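Local coordinates for malonyl-CoA decarboxylase (Rhodopseudomonas palustris, PDB 4KSA), which probably catalyses the decarboxylation of malonyl-CoA to acetyl-CoA and carbon dioxide, at residues A[304-309]-A[412-417]. Sequence-based numbering, arbitrary orientation.
Sequences TLSPVP and VNYLYA
In the acetyltransferase-like sheet of the C-terminal domain, strand 411-416 runs antiparallel to strand 301-304, and Thr304 is bonded to Tyr414 at the end of strand 301-304. Thr304 N donates to Tyr414 O at 2.9 Å, but the return bond goes to a side chain: Tyr414 N reaches Thr304 OG1 at 3.0 Å. With chi1 at 76°, OG1 sits between the backbone N and the carbonyl carbon and stands in for the main-chain acceptor. Thr304 O instead takes Asn413 ND2 at 2.8 Å, in both the carbonyl and amide planes; this amide is further fixed by Pro241 O and, through OD1, by Asn394. Thr304 OG1 also shares a 2.7 Å hydrogen bond with Ser306 OG, and both oxygens lie at the Tyr414 ring edge, while Thr304 CG2 meets the Tyr416 edge at CE1 (3.5 Å). A valine in place of Thr304 would probably leave the Tyr414 N-H and the Ser306 hydroxyl without this shared mate. Ser306 and Val412 form the single antiparallel hydrogen-bonded pair, Val412 N giving to Ser306 O at 3.2 Å, with a weak bond back from Ser306 N to Val412 O. A water bridges Pro307 O and Tyr414 OH. His383 stacks on Tyr414. Insertion of strand 411-416 between 301-304 and 389-394 is consistent with the GNAT acetyltransferase fold.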
loop_
_atom_site.group_PDB
_atom_site.type_symbol
_atom_site.label_atom_id
_atom_site.label_comp_id
_atom_site.label_asym_id
_atom_site.label_seq_id
_atom_site.Cartn_x
_atom_site.Cartn_y
_atom_site.Cartn_z
ATOM N N THR A 304 -20.073 27.366 -3.679
ATOM C CA THR A 304 -19.256 27.550 -4.880
ATOM C C THR A 304 -19.287 29.007 -5.332
ATOM O O THR A 304 -19.950 29.834 -4.726
ATOM C CB THR A 304 -19.763 26.696 -6.058
ATOM O OG1 THR A 304 -20.939 27.296 -6.607
ATOM C CG2 THR A 304 -20.104 25.294 -5.590
ATOM N N LEU A 305 -18.541 29.311 -6.384
ATOM C CA LEU A 305 -18.518 30.644 -6.981
ATOM C C LEU A 305 -18.435 30.311 -8.463
ATOM O O LEU A 305 -17.396 30.464 -9.112
ATOM C CB LEU A 305 -17.294 31.462 -6.564
ATOM C CG LEU A 305 -17.519 32.983 -6.514
ATOM C CD1 LEU A 305 -16.202 33.706 -6.722
ATOM C CD2 LEU A 305 -18.500 33.416 -7.591
ATOM N N SER A 306 -19.558 29.830 -8.971
ATOM C CA SER A 306 -19.688 29.391 -10.344
ATOM C C SER A 306 -19.927 30.453 -11.411
ATOM O O SER A 306 -20.227 31.610 -11.119
ATOM C CB SER A 306 -20.829 28.375 -10.415
ATOM O OG SER A 306 -20.757 27.455 -9.332
ATOM N N PRO A 307 -19.730 30.070 -12.675
ATOM C CA PRO A 307 -19.940 30.959 -13.815
ATOM C C PRO A 307 -21.324 30.605 -14.346
ATOM O O PRO A 307 -21.937 29.643 -13.881
ATOM C CB PRO A 307 -18.825 30.564 -14.774
ATOM C CG PRO A 307 -18.705 29.125 -14.539
ATOM C CD PRO A 307 -18.760 29.020 -13.027
ATOM N N VAL A 308 -21.825 31.382 -15.297
ATOM C CA VAL A 308 -23.140 31.106 -15.857
ATOM C C VAL A 308 -22.995 31.200 -17.355
ATOM O O VAL A 308 -23.584 32.066 -17.993
ATOM C CB VAL A 308 -24.195 32.131 -15.389
ATOM C CG1 VAL A 308 -25.582 31.689 -15.839
ATOM C CG2 VAL A 308 -24.122 32.301 -13.876
ATOM N N PRO A 309 -22.192 30.299 -17.943
ATOM C CA PRO A 309 -21.994 30.322 -19.391
ATOM C C PRO A 309 -23.339 30.088 -20.050
ATOM O O PRO A 309 -24.138 29.285 -19.576
ATOM C CB PRO A 309 -21.011 29.174 -19.609
ATOM C CG PRO A 309 -21.461 28.174 -18.592
ATOM C CD PRO A 309 -21.674 29.039 -17.364
ATOM N N VAL A 412 -22.564 33.143 -9.637
ATOM C CA VAL A 412 -23.465 32.688 -8.595
ATOM C C VAL A 412 -22.757 31.780 -7.611
ATOM O O VAL A 412 -21.610 31.391 -7.809
ATOM C CB VAL A 412 -24.649 31.906 -9.155
ATOM C CG1 VAL A 412 -25.461 32.777 -10.088
ATOM C CG2 VAL A 412 -24.150 30.668 -9.848
ATOM N N ASN A 413 -23.451 31.469 -6.526
ATOM C CA ASN A 413 -22.928 30.581 -5.515
ATOM C C ASN A 413 -23.978 29.504 -5.409
ATOM O O ASN A 413 -25.174 29.801 -5.385
ATOM C CB ASN A 413 -22.810 31.252 -4.142
ATOM C CG ASN A 413 -22.068 32.572 -4.175
ATOM O OD1 ASN A 413 -22.681 33.635 -4.148
ATOM N ND2 ASN A 413 -20.750 32.517 -4.215
ATOM N N TYR A 414 -23.548 28.251 -5.399
ATOM C CA TYR A 414 -24.488 27.158 -5.217
ATOM C C TYR A 414 -24.122 26.770 -3.790
ATOM O O TYR A 414 -22.968 26.906 -3.387
ATOM C CB TYR A 414 -24.237 26.030 -6.221
ATOM C CG TYR A 414 -24.678 26.360 -7.639
ATOM C CD1 TYR A 414 -25.975 26.085 -8.072
ATOM C CD2 TYR A 414 -23.786 26.940 -8.553
ATOM C CE1 TYR A 414 -26.386 26.371 -9.388
ATOM C CE2 TYR A 414 -24.183 27.239 -9.870
ATOM C CZ TYR A 414 -25.482 26.948 -10.277
ATOM O OH TYR A 414 -25.867 27.233 -11.568
ATOM N N LEU A 415 -25.101 26.340 -3.009
ATOM C CA LEU A 415 -24.848 26.007 -1.618
ATOM C C LEU A 415 -24.937 24.507 -1.397
ATOM O O LEU A 415 -25.974 23.882 -1.657
ATOM C CB LEU A 415 -25.854 26.765 -0.731
ATOM C CG LEU A 415 -25.726 26.847 0.796
ATOM C CD1 LEU A 415 -26.132 25.520 1.419
ATOM C CD2 LEU A 415 -24.310 27.248 1.176
ATOM N N TYR A 416 -23.828 23.931 -0.942
ATOM C CA TYR A 416 -23.784 22.500 -0.677
ATOM C C TYR A 416 -23.924 22.292 0.813
ATOM O O TYR A 416 -23.094 22.750 1.603
ATOM C CB TYR A 416 -22.469 21.871 -1.166
ATOM C CG TYR A 416 -22.411 21.610 -2.656
ATOM C CD1 TYR A 416 -21.834 22.536 -3.526
ATOM C CD2 TYR A 416 -22.955 20.443 -3.208
ATOM C CE1 TYR A 416 -21.799 22.310 -4.911
ATOM C CE2 TYR A 416 -22.928 20.209 -4.597
ATOM C CZ TYR A 416 -22.350 21.154 -5.434
ATOM O OH TYR A 416 -22.344 20.973 -6.790
ATOM N N ALA A 417 -25.002 21.620 1.188
ATOM C CA ALA A 417 -25.279 21.329 2.584
ATOM C C ALA A 417 -25.260 19.825 2.709
ATOM O O ALA A 417 -26.175 19.138 2.243
ATOM C CB ALA A 417 -26.642 21.866 2.978
HETATM O O HOH W 1 -24.304 28.667 -13.263
#